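Local coordinates for phosphoribosyl-glycinamide (GAR) synthetase (Cryptococcus neoformans var. grubii serotype A, PDB 7LVO), which catalyses, through this GAR synthetase half of a bifunctional ADE5,7 enzyme, the ATP-dependent joining of phosphoribosylamine to glycine in de novo purine biosynthesis, at residues P436-G448 and G456-L468. Residues are numbered along the deposited sequence; the frame is centred on the assembly and turned at random.
Sequences PTLRAAVDLAYSG and GQTFRRDIAYRAL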
ATOM      1  N   PRO A 436      23.884   6.324   0.305  1.00 34.34           N
ATOM      2  CA  PRO A 436      23.887   7.788   0.129  1.00 27.37           C
ATOM      3  C   PRO A 436      23.443   8.234  -1.251  1.00 31.84           C
ATOM      4  O   PRO A 436      22.881   9.327  -1.386  1.00 37.42           O
ATOM      5  CB  PRO A 436      25.353   8.175   0.397  1.00 36.93           C
ATOM      6  CG  PRO A 436      25.932   7.023   1.173  1.00 35.93           C
ATOM      7  CD  PRO A 436      25.211   5.798   0.671  1.00 34.52           C
ATOM      8  N   THR A 437      23.688   7.430  -2.283  1.00 31.83           N
ATOM      9  CA  THR A 437      23.296   7.757  -3.645  1.00 41.83           C
ATOM     10  C   THR A 437      22.314   6.714  -4.161  1.00 37.19           C
ATOM     11  O   THR A 437      22.319   5.560  -3.722  1.00 28.28           O
ATOM     12  CB  THR A 437      24.509   7.824  -4.587  1.00 38.34           C
ATOM     13  OG1 THR A 437      25.153   6.544  -4.630  1.00 36.57           O
ATOM     14  CG2 THR A 437      25.497   8.879  -4.110  1.00 42.21           C
ATOM     15  N   LEU A 438      21.472   7.132  -5.110  1.00 33.38           N
ATOM     16  CA  LEU A 438      20.474   6.219  -5.660  1.00 38.12           C
ATOM     17  C   LEU A 438      21.136   5.065  -6.404  1.00 38.62           C
ATOM     18  O   LEU A 438      20.700   3.909  -6.285  1.00 28.21           O
ATOM     19  CB  LEU A 438      19.528   6.982  -6.583  1.00 25.23           C
ATOM     20  CG  LEU A 438      18.399   6.163  -7.215  1.00 35.10           C
ATOM     21  CD1 LEU A 438      17.559   5.474  -6.143  1.00 31.29           C
ATOM     22  CD2 LEU A 438      17.518   7.044  -8.093  1.00 26.44           C
ATOM     23  N   ARG A 439      22.201   5.357  -7.165  1.00 31.76           N
ATOM     24  CA  ARG A 439      22.871   4.304  -7.925  1.00 36.00           C
ATOM     25  C   ARG A 439      23.494   3.261  -7.001  1.00 33.37           C
ATOM     26  O   ARG A 439      23.436   2.056  -7.279  1.00 24.22           O
ATOM     27  CB  ARG A 439      23.935   4.915  -8.839  1.00 48.40           C
ATOM     28  CG  ARG A 439      24.900   5.861  -8.144  1.00 64.99           C
ATOM     29  CD  ARG A 439      25.948   6.413  -9.112  1.00 72.20           C
ATOM     30  NE  ARG A 439      25.359   6.916 -10.350  1.00 70.20           N
ATOM     31  CZ  ARG A 439      24.805   8.114 -10.491  1.00 61.73           C
ATOM     32  NH1 ARG A 439      24.722   8.964  -9.478  1.00 47.32           N
ATOM     33  NH2 ARG A 439      24.316   8.466 -11.676  1.00 50.02           N
ATOM     34  N   ALA A 440      24.100   3.703  -5.898  1.00 34.24           N
ATOM     35  CA  ALA A 440      24.675   2.755  -4.952  1.00 29.66           C
ATOM     36  C   ALA A 440      23.591   1.888  -4.320  1.00 29.12           C
ATOM     37  O   ALA A 440      23.770   0.678  -4.150  1.00 28.72           O
ATOM     38  CB  ALA A 440      25.463   3.500  -3.877  1.00 32.12           C
ATOM     39  N   ALA A 441      22.456   2.489  -3.971  1.00 28.93           N
ATOM     40  CA  ALA A 441      21.344   1.702  -3.434  1.00 34.49           C
ATOM     41  C   ALA A 441      20.836   0.701  -4.463  1.00 29.62           C
ATOM     42  O   ALA A 441      20.564  -0.461  -4.134  1.00 32.43           O
ATOM     43  CB  ALA A 441      20.211   2.626  -2.982  1.00 30.57           C
ATOM     44  N   VAL A 442      20.714   1.132  -5.721  1.00 27.99           N
ATOM     45  CA  VAL A 442      20.312   0.224  -6.790  1.00 35.77           C
ATOM     46  C   VAL A 442      21.307  -0.925  -6.918  1.00 33.63           C
ATOM     47  O   VAL A 442      20.931  -2.101  -6.907  1.00 31.23           O
ATOM     48  CB  VAL A 442      20.172   0.990  -8.119  1.00 33.58           C
ATOM     49  CG1 VAL A 442      19.885   0.022  -9.257  1.00 33.52           C
ATOM     50  CG2 VAL A 442      19.071   2.035  -8.010  1.00 36.93           C
ATOM     51  N   ASP A 443      22.593  -0.598  -7.052  1.00 31.19           N
ATOM     52  CA  ASP A 443      23.603  -1.638  -7.226  1.00 36.44           C
ATOM     53  C   ASP A 443      23.625  -2.589  -6.034  1.00 38.55           C
ATOM     54  O   ASP A 443      23.768  -3.806  -6.200  1.00 31.55           O
ATOM     55  CB  ASP A 443      24.981  -1.007  -7.422  1.00 40.42           C
ATOM     56  CG  ASP A 443      25.119  -0.302  -8.757  1.00 47.54           C
ATOM     57  OD1 ASP A 443      24.211  -0.440  -9.612  1.00 31.64           O
ATOM     58  OD2 ASP A 443      26.141   0.390  -8.952  1.00 36.46           O
ATOM     59  N   LEU A 444      23.494  -2.053  -4.821  1.00 36.41           N
ATOM     60  CA  LEU A 444      23.529  -2.902  -3.632  1.00 31.57           C
ATOM     61  C   LEU A 444      22.345  -3.859  -3.606  1.00 24.51           C
ATOM     62  O   LEU A 444      22.504  -5.049  -3.302  1.00 34.15           O
ATOM     63  CB  LEU A 444      23.558  -2.030  -2.379  1.00 39.44           C
ATOM     64  CG  LEU A 444      23.749  -2.733  -1.037  1.00 44.04           C
ATOM     65  CD1 LEU A 444      24.992  -3.599  -1.029  1.00 37.36           C
ATOM     66  CD2 LEU A 444      23.821  -1.692   0.080  1.00 55.85           C
ATOM     67  N   ALA A 445      21.149  -3.366  -3.933  1.00 35.80           N
ATOM     68  CA  ALA A 445      19.977  -4.238  -3.972  1.00 25.15           C
ATOM     69  C   ALA A 445      20.183  -5.384  -4.959  1.00 36.09           C
ATOM     70  O   ALA A 445      19.913  -6.552  -4.647  1.00 30.57           O
ATOM     71  CB  ALA A 445      18.733  -3.425  -4.336  1.00 30.63           C
ATOM     72  N   TYR A 446      20.671  -5.069  -6.162  1.00 31.58           N
ATOM     73  CA  TYR A 446      20.902  -6.119  -7.151  1.00 28.91           C
ATOM     74  C   TYR A 446      22.070  -7.021  -6.773  1.00 31.07           C
ATOM     75  O   TYR A 446      22.169  -8.135  -7.290  1.00 37.66           O
ATOM     76  CB  TYR A 446      21.129  -5.496  -8.526  1.00 27.19           C
ATOM     77  CG  TYR A 446      19.853  -5.023  -9.186  1.00 28.05           C
ATOM     78  CD1 TYR A 446      18.945  -5.933  -9.707  1.00 31.09           C
ATOM     79  CD2 TYR A 446      19.548  -3.671  -9.276  1.00 27.98           C
ATOM     80  CE1 TYR A 446      17.776  -5.512 -10.304  1.00 22.23           C
ATOM     81  CE2 TYR A 446      18.380  -3.243  -9.871  1.00 30.59           C
ATOM     82  CZ  TYR A 446      17.497  -4.174 -10.383  1.00 20.29           C
ATOM     83  OH  TYR A 446      16.332  -3.763 -10.980  1.00 29.24           O
ATOM     84  N   SER A 447      22.949  -6.572  -5.881  1.00 31.86           N
ATOM     85  CA  SER A 447      24.005  -7.449  -5.384  1.00 34.61           C
ATOM     86  C   SER A 447      23.430  -8.567  -4.522  1.00 30.20           C
ATOM     87  O   SER A 447      23.927  -9.701  -4.549  1.00 38.51           O
ATOM     88  CB  SER A 447      25.027  -6.632  -4.590  1.00 35.18           C
ATOM     89  OG  SER A 447      25.592  -5.612  -5.393  1.00 55.34           O
ATOM     90  N   GLY A 448      22.387  -8.267  -3.746  1.00 31.83           N
ATOM     91  CA  GLY A 448      21.743  -9.290  -2.942  1.00 36.27           C
ATOM     92  C   GLY A 448      20.926 -10.276  -3.746  1.00 33.19           C
ATOM     93  O   GLY A 448      20.647 -11.375  -3.261  1.00 32.94           O
ATOM     94  N   GLY A 456      12.375 -20.554 -11.791  1.00 32.49           N
ATOM     95  CA  GLY A 456      11.471 -19.624 -12.437  1.00 32.23           C
ATOM     96  C   GLY A 456      11.461 -18.225 -11.870  1.00 28.76           C
ATOM     97  O   GLY A 456      10.554 -17.447 -12.198  1.00 30.47           O
ATOM     98  N   GLN A 457      12.426 -17.875 -11.027  1.00 28.86           N
ATOM     99  CA  GLN A 457      12.434 -16.542 -10.436  1.00 30.45           C
ATOM    100  C   GLN A 457      12.510 -15.487 -11.531  1.00 28.60           C
ATOM    101  O   GLN A 457      13.251 -15.634 -12.507  1.00 25.33           O
ATOM    102  CB  GLN A 457      13.604 -16.391  -9.468  1.00 25.57           C
ATOM    103  CG  GLN A 457      14.980 -16.473 -10.112  1.00 33.86           C
ATOM    104  CD  GLN A 457      16.100 -16.323  -9.098  1.00 43.39           C
ATOM    105  OE1 GLN A 457      15.850 -16.137  -7.906  1.00 41.27           O
ATOM    106  NE2 GLN A 457      17.340 -16.408  -9.564  1.00 48.42           N
ATOM    107  N   THR A 458      11.739 -14.415 -11.358  1.00 25.44           N
ATOM    108  CA  THR A 458      11.667 -13.329 -12.322  1.00 28.29           C
ATOM    109  C   THR A 458      11.768 -11.994 -11.596  1.00 27.48           C
ATOM    110  O   THR A 458      11.290 -11.845 -10.473  1.00 25.26           O
ATOM    111  CB  THR A 458      10.356 -13.373 -13.123  1.00 30.72           C
ATOM    112  OG1 THR A 458      10.109 -14.717 -13.558  1.00 40.93           O
ATOM    113  CG2 THR A 458      10.441 -12.449 -14.329  1.00 35.19           C
ATOM    114  N   PHE A 459      12.397 -11.024 -12.251  1.00 29.17           N
ATOM    115  CA  PHE A 459      12.527  -9.684 -11.686  1.00 24.22           C
ATOM    116  C   PHE A 459      12.980  -8.742 -12.791  1.00 30.94           C
ATOM    117  O   PHE A 459      13.578  -9.166 -13.783  1.00 32.08           O
ATOM    118  CB  PHE A 459      13.513  -9.663 -10.511  1.00 20.44           C
ATOM    119  CG  PHE A 459      14.915 -10.058 -10.877  1.00 30.80           C
ATOM    120  CD1 PHE A 459      15.312 -11.387 -10.821  1.00 34.10           C
ATOM    121  CD2 PHE A 459      15.840  -9.106 -11.274  1.00 26.46           C
ATOM    122  CE1 PHE A 459      16.592 -11.753 -11.157  1.00 29.38           C
ATOM    123  CE2 PHE A 459      17.128  -9.472 -11.626  1.00 24.56           C
ATOM    124  CZ  PHE A 459      17.508 -10.795 -11.560  1.00 33.83           C
ATOM    125  N   ARG A 460      12.682  -7.459 -12.607  1.00 29.29           N
ATOM    126  CA  ARG A 460      13.121  -6.416 -13.526  1.00 33.64           C
ATOM    127  C   ARG A 460      14.508  -5.928 -13.125  1.00 30.19           C
ATOM    128  O   ARG A 460      14.773  -5.681 -11.949  1.00 26.97           O
ATOM    129  CB  ARG A 460      12.131  -5.252 -13.532  1.00 31.64           C
ATOM    130  CG  ARG A 460      10.811  -5.560 -14.219  1.00 35.76           C
ATOM    131  CD  ARG A 460       9.851  -4.375 -14.165  1.00 35.20           C
ATOM    132  NE  ARG A 460      10.433  -3.157 -14.725  1.00 36.81           N
ATOM    133  CZ  ARG A 460       9.750  -2.045 -14.973  1.00 32.81           C
ATOM    134  NH1 ARG A 460       8.450  -1.966 -14.750  1.00 32.89           N
ATOM    135  NH2 ARG A 460      10.391  -0.986 -15.457  1.00 33.64           N
ATOM    136  N   ARG A 461      15.394  -5.790 -14.111  1.00 30.54           N
ATOM    137  CA  ARG A 461      16.746  -5.311 -13.863  1.00 31.06           C
ATOM    138  C   ARG A 461      16.863  -3.794 -13.932  1.00 27.33           C
ATOM    139  O   ARG A 461      17.941  -3.258 -13.646  1.00 34.28           O
ATOM    140  CB  ARG A 461      17.713  -5.941 -14.868  1.00 42.21           C
ATOM    141  CG  ARG A 461      17.758  -7.462 -14.820  1.00 36.43           C
ATOM    142  CD  ARG A 461      18.629  -8.014 -15.942  1.00 34.10           C
ATOM    143  NE  ARG A 461      18.088  -7.688 -17.256  1.00 44.87           N
ATOM    144  CZ  ARG A 461      18.701  -7.945 -18.404  1.00 59.07           C
ATOM    145  NH1 ARG A 461      19.889  -8.530 -18.438  1.00 53.05           N
ATOM    146  NH2 ARG A 461      18.109  -7.604 -19.545  1.00 54.77           N
ATOM    147  N   ASP A 462      15.790  -3.091 -14.293  1.00 30.68           N
ATOM    148  CA  ASP A 462      15.842  -1.653 -14.529  1.00 34.85           C
ATOM    149  C   ASP A 462      15.072  -0.860 -13.474  1.00 35.36           C
ATOM    150  O   ASP A 462      14.597   0.243 -13.746  1.00 30.80           O
ATOM    151  CB  ASP A 462      15.297  -1.329 -15.921  1.00 36.07           C
ATOM    152  CG  ASP A 462      13.836  -1.709 -16.074  1.00 37.65           C
ATOM    153  OD1 ASP A 462      13.381  -2.622 -15.346  1.00 35.25           O
ATOM    154  OD2 ASP A 462      13.145  -1.097 -16.911  1.00 33.08           O
ATOM    155  N   ILE A 463      14.938  -1.410 -12.265  1.00 30.13           N
ATOM    156  CA  ILE A 463      14.274  -0.672 -11.197  1.00 29.53           C
ATOM    157  C   ILE A 463      15.032   0.620 -10.936  1.00 22.57           C
ATOM    158  O   ILE A 463      16.251   0.611 -10.717  1.00 25.80           O
ATOM    159  CB  ILE A 463      14.175  -1.530  -9.929  1.00 30.43           C
ATOM    160  CG1 ILE A 463      13.335  -2.774 -10.198  1.00 26.14           C
ATOM    161  CG2 ILE A 463      13.587  -0.708  -8.778  1.00 35.36           C
ATOM    162  CD1 ILE A 463      11.886  -2.501 -10.562  1.00 26.55           C
ATOM    163  N   ALA A 464      14.310   1.740 -10.967  1.00 24.28           N
ATOM    164  CA  ALA A 464      14.858   3.075 -10.759  1.00 28.14           C
ATOM    165  C   ALA A 464      15.763   3.526 -11.903  1.00 46.59           C
ATOM    166  O   ALA A 464      16.539   4.479 -11.744  1.00 42.43           O
ATOM    167  CB  ALA A 464      15.622   3.164  -9.435  1.00 28.34           C
ATOM    168  N   TYR A 465      15.676   2.866 -13.061  1.00 57.90           N
ATOM    169  CA  TYR A 465      16.537   3.228 -14.182  1.00 65.57           C
ATOM    170  C   TYR A 465      16.203   4.619 -14.707  1.00 64.85           C
ATOM    171  O   TYR A 465      17.106   5.396 -15.037  1.00 57.59           O
ATOM    172  CB  TYR A 465      16.413   2.186 -15.299  1.00 48.29           C
ATOM    173  CG  TYR A 465      15.359   2.518 -16.338  1.00 48.29           C
ATOM    174  CD1 TYR A 465      14.018   2.222 -16.118  1.00 48.29           C
ATOM    175  CD2 TYR A 465      15.710   3.130 -17.538  1.00 48.29           C
ATOM    176  CE1 TYR A 465      13.056   2.523 -17.073  1.00 48.29           C
ATOM    177  CE2 TYR A 465      14.757   3.437 -18.491  1.00 48.29           C
ATOM    178  CZ  TYR A 465      13.434   3.132 -18.255  1.00 48.29           C
ATOM    179  OH  TYR A 465      12.485   3.437 -19.210  1.00 48.29           O
ATOM    180  N   ARG A 466      14.915   4.955 -14.782  1.00 57.44           N
ATOM    181  CA  ARG A 466      14.485   6.228 -15.342  1.00 59.86           C
ATOM    182  C   ARG A 466      14.802   7.411 -14.437  1.00 67.98           C
ATOM    183  O   ARG A 466      14.615   8.557 -14.858  1.00 68.85           O
ATOM    184  CB  ARG A 466      12.985   6.175 -15.635  1.00 47.17           C
ATOM    185  CG  ARG A 466      12.167   5.588 -14.505  1.00 47.17           C
ATOM    186  CD  ARG A 466      10.759   5.236 -14.971  1.00 47.17           C
ATOM    187  NE  ARG A 466       9.960   4.687 -13.880  1.00 47.17           N
ATOM    188  CZ  ARG A 466       9.210   5.419 -13.069  1.00 47.17           C
ATOM    189  NH1 ARG A 466       9.120   6.732 -13.215  1.00 47.17           N
ATOM    190  NH2 ARG A 466       8.535   4.819 -12.091  1.00 47.17           N
ATOM    191  N   ALA A 467      15.273   7.161 -13.217  1.00 42.84           N
ATOM    192  CA  ALA A 467      15.696   8.227 -12.321  1.00 38.66           C
ATOM    193  C   ALA A 467      17.207   8.406 -12.275  1.00 50.16           C
ATOM    194  O   ALA A 467      17.677   9.437 -11.785  1.00 40.01           O
ATOM    195  CB  ALA A 467      15.178   7.968 -10.901  1.00 35.75           C
ATOM    196  N   LEU A 468      17.971   7.438 -12.774  1.00 47.34           N
ATOM    197  CA  LEU A 468      19.425   7.555 -12.818  1.00 47.34           C
ATOM    198  C   LEU A 468      19.875   8.239 -14.103  1.00 47.34           C
ATOM    199  O   LEU A 468      20.935   8.861 -14.143  1.00 47.34           O
ATOM    200  CB  LEU A 468      20.079   6.176 -12.699  1.00 47.34           C
ATOM    201  CG  LEU A 468      19.807   5.388 -11.415  1.00 47.34           C
ATOM    202  CD1 LEU A 468      20.570   4.080 -11.427  1.00 47.34           C
ATOM    203  CD2 LEU A 468      20.163   6.214 -10.188  1.00 47.34           C
TER
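Tyr446, Val442 and Leu438, spaced four residues apart on one side of helix 438-449, pack against the irregular chain 456-468 in the C domain of the GAR synthetase half. Both elements also touch the five-stranded antiparallel sheet that includes strands 377-384 and 259-263: Leu438 and Phe459 rest on the former, Ile463 on the latter.

The one polar link is the phenol of Tyr446. With CG anti to the carbonyl carbon and beside the backbone N (chi1 -77°), the ring reaches across to the loop, and OH donates to Arg460 O (2.7 Å), which lies at the ring edge in its plane but sees the hydroxyl 28° off the carbonyl plane. The phenol oxygen of Tyr446 in turn accepts from Ile463 N at 3.0 Å (N-H...O 154°), so it joins Arg460, just before the type II turn Asp462-Tyr465, to Ile463 within it. Phe459 CD2 approaches the Tyr446 edge at CE1 (4.2 Å).

Farther toward the helix start the contact is aliphatic. Val442 CG2 meets Ala464 CB at 3.9 Å, and Leu438 CD2 lies 3.8 Å from Ala467 CB. Leu468 lays CD2 over Leu438, tightly at 3.5 Å from CG.

At the start of the turn Arg460 grips Asp462 side-on, NE to OD1 at 3.1 Å and NH2 to OD2; Arg460 NH1 also donates to Arg263 O, and Asp462 OD2 accepts from Gly267 N. A hydroxyl acting as both donor and acceptor thus fixes the loop backbone to the helix, while apolar packing carries the rest.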